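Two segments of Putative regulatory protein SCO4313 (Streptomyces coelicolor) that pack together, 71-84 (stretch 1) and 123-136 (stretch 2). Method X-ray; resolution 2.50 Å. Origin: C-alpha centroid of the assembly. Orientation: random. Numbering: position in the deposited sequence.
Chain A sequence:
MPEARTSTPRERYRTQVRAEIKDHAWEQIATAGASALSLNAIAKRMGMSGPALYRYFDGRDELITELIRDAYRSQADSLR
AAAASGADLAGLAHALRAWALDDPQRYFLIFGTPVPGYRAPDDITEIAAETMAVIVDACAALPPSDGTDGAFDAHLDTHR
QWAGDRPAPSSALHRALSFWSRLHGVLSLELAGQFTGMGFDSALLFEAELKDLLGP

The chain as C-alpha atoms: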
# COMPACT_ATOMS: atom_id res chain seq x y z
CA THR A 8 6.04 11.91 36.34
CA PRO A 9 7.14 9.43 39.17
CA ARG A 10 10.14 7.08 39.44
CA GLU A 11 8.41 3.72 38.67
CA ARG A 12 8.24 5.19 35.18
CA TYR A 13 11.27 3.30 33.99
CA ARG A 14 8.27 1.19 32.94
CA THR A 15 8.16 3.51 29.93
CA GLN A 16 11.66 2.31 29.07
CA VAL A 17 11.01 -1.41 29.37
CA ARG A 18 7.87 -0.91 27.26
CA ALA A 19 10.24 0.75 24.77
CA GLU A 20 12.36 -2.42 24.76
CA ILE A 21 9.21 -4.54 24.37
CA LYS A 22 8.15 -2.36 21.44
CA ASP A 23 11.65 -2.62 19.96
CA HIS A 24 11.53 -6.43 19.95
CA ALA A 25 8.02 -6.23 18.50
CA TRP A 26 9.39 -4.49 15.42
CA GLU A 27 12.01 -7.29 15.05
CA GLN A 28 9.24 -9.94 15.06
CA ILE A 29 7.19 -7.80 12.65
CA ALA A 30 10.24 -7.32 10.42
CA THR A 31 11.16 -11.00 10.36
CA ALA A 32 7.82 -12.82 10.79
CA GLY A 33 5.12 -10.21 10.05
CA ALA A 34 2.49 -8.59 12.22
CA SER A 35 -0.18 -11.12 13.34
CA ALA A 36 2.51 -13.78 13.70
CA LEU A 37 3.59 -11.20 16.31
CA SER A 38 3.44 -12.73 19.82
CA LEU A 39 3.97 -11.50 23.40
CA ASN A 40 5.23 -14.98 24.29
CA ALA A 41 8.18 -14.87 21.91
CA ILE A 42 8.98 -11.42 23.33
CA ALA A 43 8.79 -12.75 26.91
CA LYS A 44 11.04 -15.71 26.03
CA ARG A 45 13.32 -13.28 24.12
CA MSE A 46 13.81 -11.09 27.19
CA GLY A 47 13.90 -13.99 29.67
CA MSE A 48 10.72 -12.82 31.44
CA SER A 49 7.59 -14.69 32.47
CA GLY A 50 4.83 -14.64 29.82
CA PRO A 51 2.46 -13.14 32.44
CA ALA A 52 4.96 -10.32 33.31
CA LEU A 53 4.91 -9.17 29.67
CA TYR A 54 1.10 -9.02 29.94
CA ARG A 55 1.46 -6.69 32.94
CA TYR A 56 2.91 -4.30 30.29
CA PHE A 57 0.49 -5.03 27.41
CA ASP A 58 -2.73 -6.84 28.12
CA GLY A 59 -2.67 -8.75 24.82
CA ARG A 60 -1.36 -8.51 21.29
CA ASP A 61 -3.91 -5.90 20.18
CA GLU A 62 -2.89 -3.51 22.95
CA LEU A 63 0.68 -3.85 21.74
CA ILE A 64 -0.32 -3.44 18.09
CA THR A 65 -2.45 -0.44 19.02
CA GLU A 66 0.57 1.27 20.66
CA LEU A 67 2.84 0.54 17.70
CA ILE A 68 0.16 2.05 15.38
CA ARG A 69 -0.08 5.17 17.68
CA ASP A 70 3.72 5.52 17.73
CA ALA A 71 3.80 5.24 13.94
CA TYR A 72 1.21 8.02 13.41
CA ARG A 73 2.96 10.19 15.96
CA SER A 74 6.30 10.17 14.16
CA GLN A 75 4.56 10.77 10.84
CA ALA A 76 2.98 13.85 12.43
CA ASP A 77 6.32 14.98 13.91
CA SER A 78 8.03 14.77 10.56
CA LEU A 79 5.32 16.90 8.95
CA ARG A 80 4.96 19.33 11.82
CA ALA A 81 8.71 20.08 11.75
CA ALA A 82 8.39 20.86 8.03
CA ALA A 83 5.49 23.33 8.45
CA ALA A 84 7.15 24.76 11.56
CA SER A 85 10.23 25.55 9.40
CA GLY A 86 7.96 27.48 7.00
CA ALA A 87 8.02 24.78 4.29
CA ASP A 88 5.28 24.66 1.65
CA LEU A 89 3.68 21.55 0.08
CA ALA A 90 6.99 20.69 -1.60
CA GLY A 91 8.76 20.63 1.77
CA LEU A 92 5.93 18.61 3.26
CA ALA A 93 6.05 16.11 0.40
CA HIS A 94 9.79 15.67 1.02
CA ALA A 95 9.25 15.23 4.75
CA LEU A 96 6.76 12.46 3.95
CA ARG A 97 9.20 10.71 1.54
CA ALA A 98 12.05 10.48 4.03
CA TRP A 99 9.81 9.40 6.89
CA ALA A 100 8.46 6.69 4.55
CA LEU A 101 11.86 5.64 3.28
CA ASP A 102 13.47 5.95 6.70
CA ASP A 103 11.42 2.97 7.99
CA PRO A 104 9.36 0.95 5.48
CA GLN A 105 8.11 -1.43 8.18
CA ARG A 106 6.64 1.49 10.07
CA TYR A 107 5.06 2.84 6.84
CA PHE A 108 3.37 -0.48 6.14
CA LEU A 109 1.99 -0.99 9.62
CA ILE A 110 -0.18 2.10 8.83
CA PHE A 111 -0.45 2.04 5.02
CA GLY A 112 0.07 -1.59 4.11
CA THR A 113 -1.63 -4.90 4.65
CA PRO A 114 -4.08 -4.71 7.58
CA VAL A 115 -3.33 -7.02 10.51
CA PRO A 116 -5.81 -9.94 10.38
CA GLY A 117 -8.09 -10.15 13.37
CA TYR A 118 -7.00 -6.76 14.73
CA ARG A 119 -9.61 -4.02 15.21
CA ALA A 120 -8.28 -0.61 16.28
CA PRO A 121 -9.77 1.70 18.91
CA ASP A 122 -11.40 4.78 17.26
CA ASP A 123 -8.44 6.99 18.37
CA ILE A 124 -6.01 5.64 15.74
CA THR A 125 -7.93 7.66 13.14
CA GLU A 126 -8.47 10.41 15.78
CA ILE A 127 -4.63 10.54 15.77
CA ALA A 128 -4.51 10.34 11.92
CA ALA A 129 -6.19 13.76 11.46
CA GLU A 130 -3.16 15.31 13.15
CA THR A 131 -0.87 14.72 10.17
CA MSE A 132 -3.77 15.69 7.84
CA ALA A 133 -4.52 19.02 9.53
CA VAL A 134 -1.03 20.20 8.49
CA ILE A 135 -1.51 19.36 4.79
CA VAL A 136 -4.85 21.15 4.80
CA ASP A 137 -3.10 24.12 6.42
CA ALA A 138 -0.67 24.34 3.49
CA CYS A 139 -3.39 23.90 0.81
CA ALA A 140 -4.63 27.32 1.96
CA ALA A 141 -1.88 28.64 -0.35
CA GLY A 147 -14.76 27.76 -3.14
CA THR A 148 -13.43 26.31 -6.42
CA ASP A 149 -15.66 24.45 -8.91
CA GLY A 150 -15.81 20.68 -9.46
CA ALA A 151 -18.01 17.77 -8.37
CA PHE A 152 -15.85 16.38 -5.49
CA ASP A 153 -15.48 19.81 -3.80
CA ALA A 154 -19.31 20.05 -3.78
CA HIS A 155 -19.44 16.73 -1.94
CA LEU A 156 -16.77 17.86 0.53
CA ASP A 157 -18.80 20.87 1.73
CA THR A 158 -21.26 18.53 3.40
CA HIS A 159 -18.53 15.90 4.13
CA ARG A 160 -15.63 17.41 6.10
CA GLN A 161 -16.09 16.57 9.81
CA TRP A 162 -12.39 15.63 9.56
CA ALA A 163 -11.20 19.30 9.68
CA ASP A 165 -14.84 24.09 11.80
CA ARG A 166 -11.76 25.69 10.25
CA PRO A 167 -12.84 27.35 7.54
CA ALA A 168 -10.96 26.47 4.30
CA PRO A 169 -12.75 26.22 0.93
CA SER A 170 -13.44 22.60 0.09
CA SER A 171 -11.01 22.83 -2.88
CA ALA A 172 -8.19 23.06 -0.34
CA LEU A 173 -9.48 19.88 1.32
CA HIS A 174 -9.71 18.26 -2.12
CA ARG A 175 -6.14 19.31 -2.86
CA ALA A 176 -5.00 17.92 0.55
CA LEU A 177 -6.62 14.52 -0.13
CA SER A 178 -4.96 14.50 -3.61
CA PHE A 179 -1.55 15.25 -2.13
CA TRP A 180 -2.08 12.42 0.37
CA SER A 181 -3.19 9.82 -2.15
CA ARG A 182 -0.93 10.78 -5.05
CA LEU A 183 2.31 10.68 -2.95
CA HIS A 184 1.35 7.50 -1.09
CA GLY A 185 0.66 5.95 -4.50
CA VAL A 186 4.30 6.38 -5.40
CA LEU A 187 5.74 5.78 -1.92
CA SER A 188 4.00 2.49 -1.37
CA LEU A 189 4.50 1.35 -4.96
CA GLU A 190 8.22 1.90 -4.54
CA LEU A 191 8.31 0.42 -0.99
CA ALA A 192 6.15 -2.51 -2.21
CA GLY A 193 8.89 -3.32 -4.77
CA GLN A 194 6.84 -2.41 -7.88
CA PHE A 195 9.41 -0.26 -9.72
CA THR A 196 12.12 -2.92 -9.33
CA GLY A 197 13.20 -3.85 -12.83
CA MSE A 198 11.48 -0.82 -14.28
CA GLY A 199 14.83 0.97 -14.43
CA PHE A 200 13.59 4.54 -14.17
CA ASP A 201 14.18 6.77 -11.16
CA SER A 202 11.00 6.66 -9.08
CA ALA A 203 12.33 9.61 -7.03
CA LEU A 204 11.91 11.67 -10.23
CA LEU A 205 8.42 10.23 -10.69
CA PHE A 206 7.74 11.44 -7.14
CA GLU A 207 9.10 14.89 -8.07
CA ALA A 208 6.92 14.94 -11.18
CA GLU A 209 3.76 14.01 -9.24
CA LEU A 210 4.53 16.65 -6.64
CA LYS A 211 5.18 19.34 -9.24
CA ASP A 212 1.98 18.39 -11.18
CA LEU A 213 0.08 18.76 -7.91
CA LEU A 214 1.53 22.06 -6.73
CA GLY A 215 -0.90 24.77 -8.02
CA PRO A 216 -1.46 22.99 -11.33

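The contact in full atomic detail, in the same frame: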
# COMPACT_ATOMS: atom_id res chain seq x y z
N ALA A 71 3.54 5.05 15.37
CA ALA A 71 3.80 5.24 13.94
C ALA A 71 3.20 6.56 13.46
O ALA A 71 3.91 7.39 12.88
CB ALA A 71 3.29 4.03 13.10
N TYR A 72 1.91 6.77 13.74
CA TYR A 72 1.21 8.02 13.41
C TYR A 72 1.90 9.22 14.01
O TYR A 72 2.00 10.26 13.35
CB TYR A 72 -0.25 7.99 13.88
CG TYR A 72 -1.16 7.22 12.95
CD1 TYR A 72 -1.31 7.61 11.62
CD2 TYR A 72 -1.88 6.11 13.40
CE1 TYR A 72 -2.14 6.91 10.75
CE2 TYR A 72 -2.73 5.41 12.54
CZ TYR A 72 -2.85 5.82 11.22
OH TYR A 72 -3.68 5.15 10.34
N ARG A 73 2.39 9.07 15.23
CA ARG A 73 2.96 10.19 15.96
C ARG A 73 4.27 10.69 15.33
O ARG A 73 4.52 11.90 15.27
CB ARG A 73 3.12 9.85 17.43
CG ARG A 73 3.89 10.87 18.27
CD ARG A 73 3.33 10.96 19.70
NE ARG A 73 3.26 9.65 20.37
CZ ARG A 73 2.13 8.97 20.59
NH1 ARG A 73 0.96 9.46 20.20
NH2 ARG A 73 2.18 7.80 21.21
N SER A 74 5.09 9.77 14.83
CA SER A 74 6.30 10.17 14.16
C SER A 74 6.01 10.68 12.75
O SER A 74 6.74 11.52 12.22
CB SER A 74 7.32 9.03 14.11
OG SER A 74 6.73 7.87 13.58
N GLN A 75 4.94 10.19 12.12
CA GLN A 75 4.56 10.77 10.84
C GLN A 75 4.15 12.25 11.04
O GLN A 75 4.52 13.13 10.25
CB GLN A 75 3.44 9.97 10.18
CG GLN A 75 3.22 10.40 8.74
CD GLN A 75 1.94 9.86 8.14
OE1 GLN A 75 0.95 9.68 8.84
NE2 GLN A 75 1.96 9.60 6.84
N ALA A 76 3.41 12.51 12.11
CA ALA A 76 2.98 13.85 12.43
C ALA A 76 4.17 14.75 12.79
O ALA A 76 4.18 15.94 12.44
CB ALA A 76 1.98 13.82 13.56
N ASP A 77 5.18 14.20 13.47
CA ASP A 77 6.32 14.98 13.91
C ASP A 77 7.11 15.42 12.70
O ASP A 77 7.50 16.58 12.59
CB ASP A 77 7.20 14.15 14.84
CG ASP A 77 6.57 13.91 16.19
OD1 ASP A 77 5.45 14.42 16.46
OD2 ASP A 77 7.18 13.19 17.01
N SER A 78 7.34 14.48 11.79
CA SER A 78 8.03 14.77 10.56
C SER A 78 7.37 15.94 9.84
O SER A 78 8.04 16.92 9.49
CB SER A 78 8.05 13.52 9.67
OG SER A 78 8.81 13.76 8.49
N LEU A 79 6.06 15.86 9.66
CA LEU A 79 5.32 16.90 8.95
C LEU A 79 5.17 18.21 9.70
O LEU A 79 5.19 19.28 9.09
CB LEU A 79 3.95 16.39 8.54
CG LEU A 79 3.95 15.79 7.14
CD1 LEU A 79 5.04 14.74 6.92
CD2 LEU A 79 2.61 15.19 6.91
N ARG A 80 5.02 18.13 11.02
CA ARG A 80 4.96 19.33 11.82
C ARG A 80 6.26 20.13 11.71
O ARG A 80 6.22 21.34 11.47
CB ARG A 80 4.61 19.02 13.27
CG ARG A 80 3.08 19.02 13.49
CD ARG A 80 2.67 19.06 14.97
NE ARG A 80 2.35 17.73 15.48
CZ ARG A 80 3.19 16.96 16.18
NH1 ARG A 80 4.42 17.40 16.49
NH2 ARG A 80 2.79 15.76 16.58
N ALA A 81 7.39 19.44 11.84
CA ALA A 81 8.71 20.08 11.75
C ALA A 81 8.87 20.83 10.42
O ALA A 81 9.45 21.92 10.37
CB ALA A 81 9.80 19.07 11.94
N ALA A 82 8.34 20.24 9.36
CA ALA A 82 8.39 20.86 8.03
C ALA A 82 7.56 22.15 7.93
O ALA A 82 8.04 23.16 7.40
CB ALA A 82 8.00 19.84 6.96
N ALA A 83 6.35 22.15 8.49
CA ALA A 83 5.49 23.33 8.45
C ALA A 83 6.01 24.40 9.42
O ALA A 83 5.95 25.61 9.14
CB ALA A 83 4.05 22.96 8.76
N ALA A 84 6.55 23.93 10.54
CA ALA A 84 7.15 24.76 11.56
C ALA A 84 8.42 25.47 11.04
O ALA A 84 8.76 26.54 11.54
CB ALA A 84 7.46 23.94 12.80
N ASP A 123 -9.46 5.93 18.23
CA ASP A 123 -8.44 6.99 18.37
C ASP A 123 -7.14 6.79 17.58
O ASP A 123 -6.15 7.51 17.79
CB ASP A 123 -8.15 7.28 19.86
CG ASP A 123 -7.48 6.11 20.57
OD1 ASP A 123 -6.26 5.91 20.38
OD2 ASP A 123 -8.18 5.40 21.33
N ILE A 124 -7.13 5.80 16.68
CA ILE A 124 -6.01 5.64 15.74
C ILE A 124 -6.28 6.52 14.52
O ILE A 124 -5.34 7.06 13.93
CB ILE A 124 -5.82 4.18 15.34
N THR A 125 -7.55 6.67 14.15
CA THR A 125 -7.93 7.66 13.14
C THR A 125 -7.99 9.06 13.77
O THR A 125 -7.64 10.05 13.12
CB THR A 125 -9.29 7.38 12.41
OG1 THR A 125 -9.78 6.06 12.71
CG2 THR A 125 -9.12 7.57 10.88
N GLU A 126 -8.44 9.14 15.03
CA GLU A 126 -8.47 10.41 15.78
C GLU A 126 -7.05 10.96 16.07
O GLU A 126 -6.90 12.09 16.53
CB GLU A 126 -9.29 10.28 17.07
N ILE A 127 -6.04 10.13 15.78
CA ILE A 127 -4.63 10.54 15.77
C ILE A 127 -4.05 10.54 14.34
O ILE A 127 -2.85 10.79 14.16
CB ILE A 127 -3.80 9.63 16.70
N ALA A 128 -4.89 10.25 13.35
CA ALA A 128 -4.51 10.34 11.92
C ALA A 128 -4.79 11.73 11.33
O ALA A 128 -4.10 12.16 10.40
CB ALA A 128 -5.20 9.24 11.09
N ALA A 129 -5.79 12.41 11.88
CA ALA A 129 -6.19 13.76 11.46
C ALA A 129 -5.18 14.82 11.85
O ALA A 129 -5.28 15.97 11.41
CB ALA A 129 -7.56 14.11 12.03
N GLU A 130 -4.23 14.43 12.70
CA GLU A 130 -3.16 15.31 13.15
C GLU A 130 -2.28 15.66 11.95
O GLU A 130 -2.26 16.81 11.50
CB GLU A 130 -2.33 14.66 14.27
N THR A 131 -1.61 14.64 11.43
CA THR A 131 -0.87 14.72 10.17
C THR A 131 -1.67 15.47 9.07
O THR A 131 -1.15 16.37 8.42
CB THR A 131 -0.46 13.29 9.70
OG1 THR A 131 0.25 12.61 10.75
CG2 THR A 131 0.42 13.35 8.46
N MSE A 132 -2.95 15.11 8.91
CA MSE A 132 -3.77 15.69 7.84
C MSE A 132 -4.19 17.15 8.03
O MSE A 132 -4.41 17.85 7.05
CB MSE A 132 -4.97 14.79 7.55
CG MSE A 132 -4.70 13.84 6.38
SE MSE A 132 -5.27 14.66 4.68
CE MSE A 132 -7.16 14.27 4.86
N ALA A 133 -4.29 17.60 9.27
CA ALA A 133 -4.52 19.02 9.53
C ALA A 133 -3.43 19.90 8.90
O ALA A 133 -3.72 20.95 8.32
CB ALA A 133 -4.64 19.27 11.03
N VAL A 134 -2.17 19.45 8.99
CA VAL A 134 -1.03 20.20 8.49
C VAL A 134 -1.11 20.38 6.98
O VAL A 134 -0.94 21.49 6.49
CB VAL A 134 0.33 19.54 8.85
CG1 VAL A 134 1.49 20.36 8.32
CG2 VAL A 134 0.47 19.37 10.36
N ILE A 135 -1.39 19.31 6.26
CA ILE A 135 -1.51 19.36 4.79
C ILE A 135 -2.59 20.36 4.37
O ILE A 135 -2.41 21.17 3.45
CB ILE A 135 -1.87 17.97 4.16
CG1 ILE A 135 -0.90 16.87 4.60
CG2 ILE A 135 -2.00 18.07 2.63
CD1 ILE A 135 0.56 17.25 4.49
N VAL A 136 -3.74 20.25 5.04
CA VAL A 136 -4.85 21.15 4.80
C VAL A 136 -4.34 22.57 4.98
O VAL A 136 -4.52 23.42 4.09
CB VAL A 136 -6.05 20.85 5.72
CG1 VAL A 136 -7.11 21.91 5.56
CG2 VAL A 136 -6.62 19.46 5.43

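Residues 71-84 form part of one continuous helix, while the second stretch enters through a looser segment and passes into a helix that continues beyond it. The two helices run in nearly the same direction, at 21° to one another, and their axes approach to 8.7 Å. The backbones come nearest at Ala-76 and Thr-131, whose CA atoms lie 4.5 Å apart. Such an approach suits small residues: Ala-76 offers only a methyl group, and the short, branched Thr-131 fills the space beside it.

Thr-131 is the knob of the interface, its side chain seated in a hole formed by Tyr-72, Gln-75, Ala-76 and Leu-79. With chi1 in the m well, its OG1 lies 3.4 Å from Ala-76 CA, and its CG2 packs 3.3 Å from Leu-79 CD2. Threonine thus presents both a methyl and a hydroxyl to the facing helix, yet the hydroxyl gains no hydrogen bond there. Thr-131 OG1 is 3.6 Å from Gln-75 OE1, and although it is 3.4 Å from Ala-76 N, the angle is poor; that amide is already committed to Tyr-72 O, 2.9 Å away, in the regular helical pattern.

At the start of the contact, Tyr-72 points toward the second stretch and lays one face of its ring against backbone. Ile-124 O and Ala-128 CA lie over this face, with Tyr-72 CE2 3.4 Å from Ile-124 O. The broad ring also reaches an apolar neighbor, its CE1 lying 3.9 Å from Ala-128 CB. A flat aromatic ring can cover the loose segment in this way, while its hydroxyl is hydrogen-bonded elsewhere in the structure.

Farther along, the packing becomes aliphatic. Leu-79 CD2 meets Ile-135 CD1 at 3.8 Å; the CA-to-CB bond of Ile-135 points sideways, but the end of its side chain comes nearer. Val-134 points directly toward the first helix, where its CG1 lies 3.7 Å from Ala-83 CB and its CG2 4.1 Å from Arg-80 CG. The compact methyl of Ala-83 leaves room for the branched valine, and the aliphatic part of Arg-80 extends the apolar surface.

The polar end of Arg-80 turns instead to its own helix, forming a salt bridge with Asp-77 (NH2 to OD1, 3.0 Å), although the component hydrogen bonds are weak. Ser-74 likewise bonds within its helix, from OG to Ala-71 O at 2.9 Å. No hydrogen bond crosses between the stretches among the modelled atoms, so shape and apolar contact dominate the 521 Å² they bury.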